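Side-chain contacts in Cas13d (uncultured Ruminococcus sp, PDB 6IV9), which binds CRISPR RNA as a Cas13d effector and probably uses its two HEPN domains to mature that RNA and cleave target RNA: residues F412-R417 / A448-K453; N824-L829 / Y854-C859; I873-D878 / G884-F889. The protein carries 2 engineered substitutions. One frame throughout, in Å; residues are numbered along the deposited sequence.

Contact 1: F412-R417 / A448-K453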
loop_
_atom_site.group_PDB
_atom_site.type_symbol
_atom_site.label_atom_id
_atom_site.label_comp_id
_atom_site.label_asym_id
_atom_site.label_seq_id
_atom_site.Cartn_x
_atom_site.Cartn_y
_atom_site.Cartn_z
ATOM N N PHE A 412 -12.513 11.824 20.325
ATOM C CA PHE A 412 -11.090 12.209 20.211
ATOM C C PHE A 412 -10.729 13.207 21.312
ATOM O O PHE A 412 -9.767 13.013 22.009
ATOM C CB PHE A 412 -10.891 12.893 18.863
ATOM C CG PHE A 412 -9.641 13.718 18.718
ATOM C CD1 PHE A 412 -8.401 13.203 19.036
ATOM C CD2 PHE A 412 -9.703 15.003 18.222
ATOM C CE1 PHE A 412 -7.261 13.965 18.889
ATOM C CE2 PHE A 412 -8.560 15.758 18.071
ATOM C CZ PHE A 412 -7.344 15.239 18.407
ATOM N N CYS A 413 -11.548 14.231 21.486
ATOM C CA CYS A 413 -11.292 15.263 22.520
ATOM C C CYS A 413 -11.329 14.635 23.917
ATOM O O CYS A 413 -10.548 15.008 24.758
ATOM C CB CYS A 413 -12.285 16.402 22.374
ATOM S SG CYS A 413 -11.957 17.408 20.911
ATOM N N ASN A 414 -12.195 13.663 24.107
ATOM C CA ASN A 414 -12.331 13.004 25.419
ATOM C C ASN A 414 -11.011 12.354 25.816
ATOM O O ASN A 414 -10.623 12.502 26.952
ATOM C CB ASN A 414 -13.358 11.888 25.337
ATOM C CG ASN A 414 -13.535 11.186 26.657
ATOM O OD1 ASN A 414 -14.053 11.765 27.591
ATOM N ND2 ASN A 414 -13.097 9.951 26.736
ATOM N N TYR A 415 -10.360 11.663 24.886
ATOM C CA TYR A 415 -9.107 10.946 25.211
ATOM C C TYR A 415 -7.852 11.794 25.010
ATOM O O TYR A 415 -6.839 11.475 25.593
ATOM C CB TYR A 415 -9.039 9.693 24.351
ATOM C CG TYR A 415 -10.042 8.643 24.726
ATOM C CD1 TYR A 415 -9.910 7.934 25.897
ATOM C CD2 TYR A 415 -11.109 8.353 23.909
ATOM C CE1 TYR A 415 -10.814 6.957 26.249
ATOM C CE2 TYR A 415 -12.019 7.375 24.239
ATOM C CZ TYR A 415 -11.869 6.679 25.417
ATOM O OH TYR A 415 -12.741 5.713 25.754
ATOM N N TYR A 416 -7.913 12.770 24.121
ATOM C CA TYR A 416 -6.739 13.607 23.798
ATOM C C TYR A 416 -6.556 14.759 24.783
ATOM O O TYR A 416 -5.439 15.185 24.961
ATOM C CB TYR A 416 -6.906 14.179 22.399
ATOM C CG TYR A 416 -5.704 14.873 21.833
ATOM C CD1 TYR A 416 -4.541 14.184 21.563
ATOM C CD2 TYR A 416 -5.752 16.216 21.535
ATOM C CE1 TYR A 416 -3.446 14.816 21.012
ATOM C CE2 TYR A 416 -4.660 16.868 21.003
ATOM C CZ TYR A 416 -3.506 16.164 20.730
ATOM O OH TYR A 416 -2.442 16.810 20.194
ATOM N N ARG A 417 -7.646 15.275 25.333
ATOM C CA ARG A 417 -7.538 16.443 26.231
ATOM C C ARG A 417 -8.169 16.184 27.600
ATOM O O ARG A 417 -7.491 16.320 28.580
ATOM C CB ARG A 417 -8.226 17.632 25.564
ATOM C CG ARG A 417 -7.411 18.301 24.467
ATOM C CD ARG A 417 -6.037 18.862 24.796
ATOM N NE ARG A 417 -5.684 19.992 23.948
ATOM C CZ ARG A 417 -6.358 21.140 23.919
ATOM N NH1 ARG A 417 -6.030 22.089 23.065
ATOM N NH2 ARG A 417 -7.360 21.341 24.746
ATOM N N ALA A 448 -19.586 0.999 26.289
ATOM C CA ALA A 448 -20.671 1.087 27.285
ATOM C C ALA A 448 -20.442 2.301 28.179
ATOM O O ALA A 448 -21.390 3.021 28.414
ATOM C CB ALA A 448 -20.683 -0.173 28.091
ATOM N N LYS A 449 -19.225 2.502 28.671
ATOM C CA LYS A 449 -18.952 3.693 29.510
ATOM C C LYS A 449 -19.128 4.958 28.669
ATOM O O LYS A 449 -19.639 5.945 29.184
ATOM C CB LYS A 449 -17.546 3.638 30.102
ATOM C CG LYS A 449 -17.221 2.381 30.890
ATOM C CD LYS A 449 -15.857 2.412 31.512
ATOM C CE LYS A 449 -15.175 1.066 31.545
ATOM N NZ LYS A 449 -14.276 0.934 32.713
ATOM N N LEU A 450 -18.682 4.916 27.418
ATOM C CA LEU A 450 -18.773 6.096 26.529
ATOM C C LEU A 450 -20.234 6.455 26.267
ATOM O O LEU A 450 -20.526 7.615 26.199
ATOM C CB LEU A 450 -17.995 5.827 25.242
ATOM C CG LEU A 450 -16.477 5.863 25.393
ATOM C CD1 LEU A 450 -15.793 5.438 24.114
ATOM C CD2 LEU A 450 -16.006 7.237 25.811
ATOM N N TRP A 451 -21.103 5.471 26.118
ATOM C CA TRP A 451 -22.529 5.760 25.845
ATOM C C TRP A 451 -23.159 6.533 26.999
ATOM O O TRP A 451 -23.874 7.471 26.733
ATOM C CB TRP A 451 -23.301 4.480 25.599
ATOM C CG TRP A 451 -24.687 4.765 25.131
ATOM C CD1 TRP A 451 -25.843 4.509 25.792
ATOM C CD2 TRP A 451 -25.062 5.359 23.883
ATOM N NE1 TRP A 451 -26.909 4.895 25.038
ATOM C CE2 TRP A 451 -26.464 5.420 23.864
ATOM C CE3 TRP A 451 -24.355 5.843 22.783
ATOM C CZ2 TRP A 451 -27.171 5.944 22.791
ATOM C CZ3 TRP A 451 -25.054 6.361 21.724
ATOM C CH2 TRP A 451 -26.440 6.414 21.729
ATOM N N GLY A 452 -22.866 6.162 28.234
ATOM C CA GLY A 452 -23.458 6.890 29.363
ATOM C C GLY A 452 -23.014 8.330 29.326
ATOM O O GLY A 452 -23.788 9.210 29.664
ATOM N N LYS A 453 -21.748 8.543 29.010
ATOM C CA LYS A 453 -21.180 9.904 28.923
ATOM C C LYS A 453 -21.663 10.715 27.710
ATOM O O LYS A 453 -21.886 11.902 27.880
ATOM C CB LYS A 453 -19.662 9.779 28.949
ATOM C CG LYS A 453 -18.899 11.081 28.951
ATOM C CD LYS A 453 -17.435 10.833 28.807
ATOM C CE LYS A 453 -16.613 11.223 30.003
ATOM N NZ LYS A 453 -15.391 10.398 30.068
#

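Contact 2: N824-L829 / Y854-C859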
loop_
_atom_site.group_PDB
_atom_site.type_symbol
_atom_site.label_atom_id
_atom_site.label_comp_id
_atom_site.label_asym_id
_atom_site.label_seq_id
_atom_site.Cartn_x
_atom_site.Cartn_y
_atom_site.Cartn_z
ATOM N N ASN A 824 10.747 -11.196 -16.230
ATOM C CA ASN A 824 10.216 -10.150 -17.134
ATOM C C ASN A 824 8.697 -10.029 -16.974
ATOM O O ASN A 824 8.207 -8.936 -16.929
ATOM C CB ASN A 824 10.623 -10.425 -18.578
ATOM C CG ASN A 824 12.109 -10.263 -18.800
ATOM O OD1 ASN A 824 12.784 -9.587 -18.044
ATOM N ND2 ASN A 824 12.633 -10.888 -19.834
ATOM N N CYS A 825 8.001 -11.151 -16.908
ATOM C CA CYS A 825 6.531 -11.134 -16.770
ATOM C C CYS A 825 6.153 -10.488 -15.435
ATOM O O CYS A 825 5.195 -9.776 -15.397
ATOM C CB CYS A 825 5.977 -12.548 -16.822
ATOM S SG CYS A 825 6.024 -13.291 -18.472
ATOM N N ILE A 826 6.893 -10.795 -14.379
ATOM C CA ILE A 826 6.600 -10.207 -13.044
ATOM C C ILE A 826 6.795 -8.692 -13.101
ATOM O O ILE A 826 5.908 -7.983 -12.732
ATOM C CB ILE A 826 7.516 -10.862 -11.996
ATOM C CG1 ILE A 826 7.146 -12.331 -11.782
ATOM C CG2 ILE A 826 7.520 -10.070 -10.704
ATOM C CD1 ILE A 826 8.189 -13.141 -11.078
ATOM N N ALA A 827 7.923 -8.254 -13.629
ATOM C CA ALA A 827 8.247 -6.817 -13.721
ATOM C C ALA A 827 7.246 -6.054 -14.599
ATOM O O ALA A 827 7.050 -4.906 -14.334
ATOM C CB ALA A 827 9.652 -6.633 -14.206
ATOM N N HIS A 828 6.680 -6.685 -15.617
ATOM C CA HIS A 828 5.803 -5.958 -16.567
ATOM C C HIS A 828 4.318 -6.194 -16.319
ATOM O O HIS A 828 3.547 -5.799 -17.163
ATOM C CB HIS A 828 6.168 -6.362 -17.989
ATOM C CG HIS A 828 7.596 -6.102 -18.284
ATOM N ND1 HIS A 828 8.260 -6.706 -19.299
ATOM C CD2 HIS A 828 8.485 -5.299 -17.683
ATOM C CE1 HIS A 828 9.501 -6.289 -19.310
ATOM N NE2 HIS A 828 9.662 -5.439 -18.335
ATOM N N LEU A 829 3.970 -6.894 -15.248
ATOM C CA LEU A 829 2.553 -7.202 -14.946
ATOM C C LEU A 829 1.892 -7.891 -16.144
ATOM O O LEU A 829 0.755 -7.636 -16.405
ATOM C CB LEU A 829 1.805 -5.942 -14.513
ATOM C CG LEU A 829 1.946 -5.628 -13.030
ATOM C CD1 LEU A 829 3.347 -5.168 -12.711
ATOM C CD2 LEU A 829 0.928 -4.614 -12.563
ATOM N N TYR A 854 -1.783 -19.895 -13.411
ATOM C CA TYR A 854 -2.187 -20.475 -14.709
ATOM C C TYR A 854 -1.874 -19.490 -15.838
ATOM O O TYR A 854 -1.260 -19.854 -16.796
ATOM C CB TYR A 854 -3.666 -20.853 -14.716
ATOM C CG TYR A 854 -4.077 -21.336 -16.078
ATOM C CD1 TYR A 854 -3.774 -22.618 -16.487
ATOM C CD2 TYR A 854 -4.688 -20.494 -16.987
ATOM C CE1 TYR A 854 -4.093 -23.060 -17.753
ATOM C CE2 TYR A 854 -5.014 -20.917 -18.260
ATOM C CZ TYR A 854 -4.715 -22.207 -18.640
ATOM O OH TYR A 854 -5.019 -22.636 -19.884
ATOM N N VAL A 855 -2.269 -18.239 -15.678
ATOM C CA VAL A 855 -2.012 -17.217 -16.726
ATOM C C VAL A 855 -0.504 -17.058 -16.898
ATOM O O VAL A 855 -0.047 -17.011 -18.006
ATOM C CB VAL A 855 -2.687 -15.879 -16.379
ATOM C CG1 VAL A 855 -2.328 -14.791 -17.364
ATOM C CG2 VAL A 855 -4.188 -16.020 -16.244
ATOM N N MET A 856 0.232 -17.029 -15.801
ATOM C CA MET A 856 1.698 -16.850 -15.894
ATOM C C MET A 856 2.309 -18.013 -16.678
ATOM O O MET A 856 3.124 -17.761 -17.514
ATOM C CB MET A 856 2.327 -16.818 -14.501
ATOM C CG MET A 856 3.822 -16.701 -14.532
ATOM S SD MET A 856 4.449 -15.142 -15.154
ATOM C CE MET A 856 4.154 -14.094 -13.736
ATOM N N GLN A 857 1.904 -19.237 -16.381
ATOM C CA GLN A 857 2.453 -20.432 -17.069
ATOM C C GLN A 857 2.103 -20.383 -18.560
ATOM O O GLN A 857 2.922 -20.749 -19.354
ATOM C CB GLN A 857 2.031 -21.693 -16.322
ATOM C CG GLN A 857 2.703 -21.803 -14.970
ATOM C CD GLN A 857 2.250 -22.940 -14.099
ATOM O OE1 GLN A 857 1.561 -23.842 -14.536
ATOM N NE2 GLN A 857 2.649 -22.893 -12.846
ATOM N N ARG A 858 0.899 -19.952 -18.899
ATOM C CA ARG A 858 0.527 -19.831 -20.327
ATOM C C ARG A 858 1.420 -18.787 -20.998
ATOM O O ARG A 858 1.827 -19.006 -22.104
ATOM C CB ARG A 858 -0.953 -19.483 -20.458
ATOM C CG ARG A 858 -1.879 -20.630 -20.099
ATOM C CD ARG A 858 -1.776 -21.801 -21.054
ATOM N NE ARG A 858 -1.914 -21.382 -22.429
ATOM C CZ ARG A 858 -3.060 -21.271 -23.064
ATOM N NH1 ARG A 858 -4.196 -21.537 -22.455
ATOM N NH2 ARG A 858 -3.077 -20.880 -24.315
ATOM N N CYS A 859 1.677 -17.669 -20.326
ATOM C CA CYS A 859 2.541 -16.618 -20.899
ATOM C C CYS A 859 3.964 -17.151 -21.069
ATOM O O CYS A 859 4.584 -16.835 -22.049
ATOM C CB CYS A 859 2.604 -15.396 -19.993
ATOM S SG CYS A 859 1.053 -14.478 -19.825
#

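Contact 3: I873-D878 / G884-F889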
loop_
_atom_site.group_PDB
_atom_site.type_symbol
_atom_site.label_atom_id
_atom_site.label_comp_id
_atom_site.label_asym_id
_atom_site.label_seq_id
_atom_site.Cartn_x
_atom_site.Cartn_y
_atom_site.Cartn_z
ATOM N N ILE A 873 9.093 -26.102 -23.160
ATOM C CA ILE A 873 9.254 -26.443 -21.722
ATOM C C ILE A 873 8.532 -27.764 -21.494
ATOM O O ILE A 873 7.456 -27.914 -22.017
ATOM C CB ILE A 873 8.718 -25.290 -20.842
ATOM C CG1 ILE A 873 9.542 -24.022 -21.043
ATOM C CG2 ILE A 873 8.665 -25.675 -19.380
ATOM C CD1 ILE A 873 8.871 -22.772 -20.579
ATOM N N LYS A 874 9.060 -28.637 -20.638
ATOM C CA LYS A 874 8.461 -29.973 -20.375
ATOM C C LYS A 874 7.074 -29.921 -19.720
ATOM O O LYS A 874 6.393 -30.921 -19.774
ATOM C CB LYS A 874 9.400 -30.831 -19.529
ATOM C CG LYS A 874 9.716 -30.327 -18.133
ATOM C CD LYS A 874 10.539 -31.310 -17.347
ATOM C CE LYS A 874 11.137 -30.722 -16.094
ATOM N NZ LYS A 874 12.069 -31.656 -15.433
ATOM N N TYR A 875 6.700 -28.816 -19.082
ATOM C CA TYR A 875 5.386 -28.681 -18.421
ATOM C C TYR A 875 4.306 -28.214 -19.405
ATOM O O TYR A 875 3.153 -28.299 -19.053
ATOM C CB TYR A 875 5.548 -27.679 -17.281
ATOM C CG TYR A 875 6.498 -28.129 -16.206
ATOM C CD1 TYR A 875 6.159 -29.159 -15.363
ATOM C CD2 TYR A 875 7.727 -27.530 -16.037
ATOM C CE1 TYR A 875 7.020 -29.600 -14.383
ATOM C CE2 TYR A 875 8.602 -27.953 -15.057
ATOM C CZ TYR A 875 8.244 -28.990 -14.226
ATOM O OH TYR A 875 9.078 -29.426 -13.260
ATOM N N GLU A 876 4.679 -27.749 -20.592
ATOM C CA GLU A 876 3.683 -27.192 -21.546
ATOM C C GLU A 876 2.545 -28.166 -21.864
ATOM O O GLU A 876 1.400 -27.777 -21.764
ATOM C CB GLU A 876 4.343 -26.690 -22.831
ATOM C CG GLU A 876 3.387 -25.972 -23.748
ATOM C CD GLU A 876 3.918 -25.517 -25.094
ATOM O OE1 GLU A 876 3.253 -25.739 -26.096
ATOM O OE2 GLU A 876 4.977 -24.922 -25.133
ATOM N N ASP A 877 2.858 -29.395 -22.246
ATOM C CA ASP A 877 1.790 -30.333 -22.673
ATOM C C ASP A 877 0.732 -30.529 -21.591
ATOM O O ASP A 877 -0.429 -30.411 -21.909
ATOM C CB ASP A 877 2.364 -31.648 -23.192
ATOM C CG ASP A 877 3.058 -31.498 -24.531
ATOM O OD1 ASP A 877 3.822 -32.381 -24.866
ATOM O OD2 ASP A 877 2.838 -30.494 -25.211
ATOM N N ASP A 878 1.137 -30.850 -20.374
ATOM C CA ASP A 878 0.149 -31.082 -19.296
ATOM C C ASP A 878 -0.626 -29.799 -18.970
ATOM O O ASP A 878 -1.808 -29.876 -18.695
ATOM C CB ASP A 878 0.802 -31.681 -18.066
ATOM C CG ASP A 878 1.095 -33.149 -18.255
ATOM O OD1 ASP A 878 0.420 -33.770 -19.075
ATOM O OD2 ASP A 878 1.987 -33.646 -17.576
ATOM N N GLY A 884 -5.349 -25.894 -15.804
ATOM C CA GLY A 884 -5.040 -25.453 -14.439
ATOM C C GLY A 884 -3.546 -25.371 -14.265
ATOM O O GLY A 884 -2.858 -26.080 -14.944
ATOM N N TYR A 885 -3.072 -24.574 -13.319
ATOM C CA TYR A 885 -1.609 -24.422 -13.145
ATOM C C TYR A 885 -0.979 -25.724 -12.645
ATOM O O TYR A 885 -1.636 -26.516 -12.026
ATOM C CB TYR A 885 -1.296 -23.245 -12.226
ATOM C CG TYR A 885 -1.388 -23.543 -10.756
ATOM C CD1 TYR A 885 -2.599 -23.541 -10.096
ATOM C CD2 TYR A 885 -0.253 -23.808 -10.017
ATOM C CE1 TYR A 885 -2.677 -23.793 -8.739
ATOM C CE2 TYR A 885 -0.312 -24.061 -8.664
ATOM C CZ TYR A 885 -1.530 -24.068 -8.024
ATOM O OH TYR A 885 -1.580 -24.324 -6.699
ATOM N N THR A 886 0.301 -25.896 -12.941
ATOM C CA THR A 886 1.077 -27.078 -12.517
ATOM C C THR A 886 1.906 -26.692 -11.292
ATOM O O THR A 886 2.717 -25.814 -11.412
ATOM C CB THR A 886 2.023 -27.523 -13.635
ATOM O OG1 THR A 886 1.250 -27.772 -14.803
ATOM C CG2 THR A 886 2.817 -28.746 -13.259
ATOM N N LYS A 887 1.726 -27.404 -10.187
ATOM C CA LYS A 887 2.403 -27.088 -8.908
ATOM C C LYS A 887 3.921 -27.180 -9.041
ATOM O O LYS A 887 4.585 -26.309 -8.559
ATOM C CB LYS A 887 1.844 -27.966 -7.793
ATOM C CG LYS A 887 0.404 -27.659 -7.450
ATOM C CD LYS A 887 -0.106 -28.330 -6.219
ATOM C CE LYS A 887 -1.571 -28.043 -5.997
ATOM N NZ LYS A 887 -2.057 -28.555 -4.698
ATOM N N ASP A 888 4.420 -28.199 -9.722
ATOM C CA ASP A 888 5.880 -28.376 -9.908
ATOM C C ASP A 888 6.472 -27.226 -10.717
ATOM O O ASP A 888 7.635 -26.973 -10.558
ATOM C CB ASP A 888 6.202 -29.725 -10.531
ATOM C CG ASP A 888 6.186 -30.846 -9.523
ATOM O OD1 ASP A 888 5.834 -30.597 -8.368
ATOM O OD2 ASP A 888 6.522 -31.950 -9.914
ATOM N N PHE A 889 5.712 -26.697 -11.661
ATOM C CA PHE A 889 6.155 -25.588 -12.538
ATOM C C PHE A 889 6.355 -24.318 -11.703
ATOM O O PHE A 889 7.255 -23.579 -11.954
ATOM C CB PHE A 889 5.175 -25.458 -13.700
ATOM C CG PHE A 889 5.653 -24.698 -14.903
ATOM C CD1 PHE A 889 6.943 -24.231 -14.993
ATOM C CD2 PHE A 889 4.790 -24.442 -15.949
ATOM C CE1 PHE A 889 7.356 -23.527 -16.108
ATOM C CE2 PHE A 889 5.205 -23.728 -17.053
ATOM C CZ PHE A 889 6.486 -23.268 -17.128
HETATM O O HOH W 1 2.588 -29.118 -16.489
HETATM O O HOH W 2 8.441 -31.865 -12.201
#

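Contact 1: F412-R417 / A448-K453
Two helices of an all-helical part of Cas13d meet here at a steep angle: N414 and Y415 on helix 400-418 reach L450 and K453 on helix 436-464. The segment axes come no nearer than 12.9 Å and their directions differ by 107°, so the contact is made by side-chain ends, with the backbones well apart. Y415 brings a stiff ring whose hydroxyl end meets the methyls of L450, the two side chains coming from opposite directions, with Y415 OH 3.5 Å from L450 CD1. The polar bond of that OH is to E446, one turn earlier on the leucine's helix, while the leucine methyls pack against the OH and CZ end of the ring. L379 of helix 376-386 touches both side chains. N414 lies beside them, CG anti to the backbone N (chi1 -180°), which carries the amide across its neighbour's ring: ND2 sits 3.5 Å above the plane of Y415, over its centre. The other end of the amide faces K453, a residue whose long, flexible chain suits the exposed margin of the contact. Bent at chi3, it brings NZ to N414 OD1 at 3.1 Å, a hydrogen bond with the donor tilted 17° from the carbonyl plane.

Contact 2: N824-L829 / Y854-C859
C825 and M856 make the closest approach between residues 824-829 and 854-859, with C825 CB only 3.4 Å from M856 SD. The methionine does most of the reaching. Its CG stands anti to the backbone N (chi1 177°), and bends at chi2 and chi3 then turn the thioether toward the opposite helix. The terminal CE lies 3.9 Å from C825 CB and 4.0 Å from I826 CG1, and the methionine and isoleucine chains cross at about a right angle. A long, unbranched and flexible side chain suits this place because it can fit itself to two neighbours at once, whereas small C825 lets the helices approach, with CA atoms 7.5 Å apart at C825 and M856.

One turn beyond M856, C859 offers its CB to C825 SG at 4.3 Å. The two cysteines are not joined: their SG atoms lie 5.3 Å apart, too far for a disulfide.

In the next shell, I826 rests on Y745, V746 and I749 of helix 713-760, which extends the packing to the longest helix of the chain. On the far side of helix 848-861, R858 NH1 donates to Y854 OH at 2.9 Å, almost in the guanidinium plane, and also forms a salt bridge with D841.

The first helix stops just after the contact in a Schellman motif: L829 takes a positive phi, L829 N bonds weakly to I826 O, and T830 N turns back to C825 O. N824 to H828 read N-C-I-A-H, consistent with the end of the R-N-x3-H signature of HEPN ribonuclease domains. The contact is therefore probably helix packing within the second HEPN domain, in which the helix that carries the signature packs on helix 848-861.

Contact 3: I873-D878 / G884-F889
T886, D888 and F889 close in turn on Y875. T886, at the N-cap of helix 887-893, places its CG2 4.0 Å from Y875 CD1, while its OG1 shares a water with Y875 O; a threonine can thus offer a methyl to the ring and a hydroxyl to solvent. D888 repeats this division: CB lies 3.9 Å from Y875 CE1, and OD2 accepts from a second water, which is hydrogen-bonded to Y875 OH at the edge of the ring. Its carboxylate is turned almost perpendicular to that ring. F889, CG anti to the backbone N (chi1 -162°), lays its ring close to parallel with Y875 (planes 18° apart), but the two are slid so far that they barely overlap. Each instead receives the other's CB over its face in CH-pi contact, 3.9 Å from Y875 CB to the F889 centroid and 4.1 Å from F889 CB to the Y875 centroid. I873 CG2 adds an apolar touch at F889 CZ, 4.0 Å away. A serine in place of Y875 would probably leave one face of F889 uncovered and the water at D888 without its phenolic partner. This is a type I turn, I873 to E876, folded against the start of helix 887-893.

Contacts 2 and 3 are neighbours, their centres 14 Å apart, and Q857 joins them directly: its OE1 lies 2.9 Å from T886 N, probably a hydrogen bond at the start of helix 887-893, and its CD packs 3.5 Å from F889 CD2. Contact 2 holds helix 816-827, which carries the probable HEPN signature, while contact 3 rests on helix 848-861, the other helix of that pair; M818 of helix 816-827 also touches I873 and F889. Contact 1 stands apart across the chain's centre, its own centre 52 Å from contact 2 and 59 Å from contact 3. None touches the bound nucleic acid, the nearest atoms being about 10, 11 and 9 Å away, respectively.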